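PDB 3KZW: cytosol aminopeptidase from Staphylococcus aureus subsp. aureus, which probably hydrolyses peptides one residue at a time from the N-terminus, as a metal-dependent leucyl aminopeptidase. Local coordinates for residues Asp306-Ala311 with Pro486-Lys491. Sequence-based numbering, arbitrary orientation.
Sequences DMCGAA and PATTNK. With NA (sodium ion), chain S.
With its chi1 at -79°, Cys308 carries SG anti to its carbonyl carbon, and from there the sulfur lies loosely beside the methyl branch of Thr488, SG to CG2 4.4 Å. Thr488 has its own chi1 at 52°, which places CG2 opposite the carbonyl carbon and tucks OG1 between the two backbone bonds; one branch thus faces the cysteine while the hydroxyl oxygen binds a sodium ion, OG1 to the metal 2.7 Å. The other half of the contact is a methyl against a methylene: Cys308 CB points toward 486-491 and Ala487 CB toward 306-311, and the two carbons lie 4.1 Å apart. No hydrogen bond crosses between 306-311 and 486-491; the touch is apolar, and small, with 86 Å² buried over both sides, and both Cys308 and Ala487 are buried. A water 2.4 Å from the sodium also donates a weak hydrogen bond to Thr488 O. Met307 is the N-cap of helix 308-322, whose first turn closes with Ala311 N to Met307 O at 3.0 Å. Just before it, Asp306 is salt-bridged to Lys283. The contact therefore packs the N-terminal turn of a helix against the turn leading into strand 488-489, where Gly485 O and Thr488 OG1 bind the sodium, within the catalytic domain of the cytosol aminopeptidase family.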
# COMPACT_ATOMS: atom_id res chain seq x y z
N ASP A 306 -17.10 18.83 -5.88
CA ASP A 306 -18.06 17.73 -5.82
C ASP A 306 -19.50 18.21 -5.94
O ASP A 306 -20.44 17.41 -5.86
CB ASP A 306 -17.87 16.91 -4.54
CG ASP A 306 -18.07 15.42 -4.77
OD1 ASP A 306 -17.60 14.92 -5.82
OD2 ASP A 306 -18.70 14.75 -3.91
N MET A 307 -19.68 19.52 -6.13
CA MET A 307 -21.00 20.12 -6.35
C MET A 307 -21.13 20.74 -7.74
O MET A 307 -22.08 21.48 -8.00
CB MET A 307 -21.35 21.13 -5.25
CG MET A 307 -20.22 22.07 -4.83
SD MET A 307 -19.67 23.22 -6.10
CE MET A 307 -21.12 24.27 -6.30
N CYS A 308 -20.18 20.43 -8.62
CA CYS A 308 -20.20 20.89 -10.01
C CYS A 308 -21.52 20.57 -10.72
O CYS A 308 -22.02 21.37 -11.51
CB CYS A 308 -19.03 20.31 -10.80
SG CYS A 308 -17.44 21.14 -10.52
N GLY A 309 -22.06 19.38 -10.44
CA GLY A 309 -23.33 18.95 -11.01
C GLY A 309 -24.46 19.93 -10.72
O GLY A 309 -25.20 20.31 -11.62
N ALA A 310 -24.57 20.33 -9.45
CA ALA A 310 -25.57 21.31 -9.03
C ALA A 310 -25.31 22.68 -9.66
O ALA A 310 -26.24 23.34 -10.14
CB ALA A 310 -25.61 21.42 -7.53
N ALA A 311 -24.04 23.09 -9.67
CA ALA A 311 -23.63 24.36 -10.25
C ALA A 311 -23.98 24.45 -11.73
O ALA A 311 -24.48 25.48 -12.20
CB ALA A 311 -22.14 24.58 -10.04
N PRO A 486 -14.65 15.13 -16.72
CA PRO A 486 -14.60 16.36 -17.52
C PRO A 486 -15.13 17.63 -16.85
O PRO A 486 -15.01 18.71 -17.42
CB PRO A 486 -15.45 16.01 -18.75
CG PRO A 486 -16.43 15.02 -18.24
CD PRO A 486 -15.72 14.23 -17.18
N ALA A 487 -15.71 17.50 -15.66
CA ALA A 487 -16.24 18.65 -14.92
C ALA A 487 -15.13 19.61 -14.49
O ALA A 487 -15.36 20.79 -14.27
CB ALA A 487 -17.04 18.21 -13.71
N THR A 488 -13.92 19.07 -14.37
CA THR A 488 -12.74 19.85 -14.02
C THR A 488 -11.58 19.49 -14.93
O THR A 488 -11.50 18.37 -15.44
CB THR A 488 -12.31 19.62 -12.56
OG1 THR A 488 -12.18 18.21 -12.31
CG2 THR A 488 -13.31 20.21 -11.59
N THR A 489 -10.68 20.46 -15.13
CA THR A 489 -9.47 20.26 -15.91
C THR A 489 -8.26 20.75 -15.13
O THR A 489 -8.35 21.73 -14.39
CB THR A 489 -9.56 20.94 -17.31
OG1 THR A 489 -8.39 20.63 -18.07
CG2 THR A 489 -9.69 22.46 -17.18
N ASN A 490 -7.13 20.06 -15.27
CA ASN A 490 -5.90 20.44 -14.57
C ASN A 490 -4.93 21.19 -15.48
O ASN A 490 -3.77 21.40 -15.13
CB ASN A 490 -5.22 19.20 -13.96
CG ASN A 490 -4.67 18.24 -15.02
OD1 ASN A 490 -4.92 18.39 -16.22
ND2 ASN A 490 -3.91 17.25 -14.56
N LYS A 491 -5.43 21.59 -16.64
CA LYS A 491 -4.62 22.22 -17.68
C LYS A 491 -5.39 23.40 -18.28
O LYS A 491 -6.57 23.28 -18.60
CB LYS A 491 -4.29 21.18 -18.76
CG LYS A 491 -3.43 21.67 -19.92
CD LYS A 491 -1.95 21.51 -19.64
CE LYS A 491 -1.12 22.05 -20.81
NZ LYS A 491 0.34 21.77 -20.64
NA NA S . -11.15 15.89 -13.24
O HOH W 1 -9.18 17.07 -13.85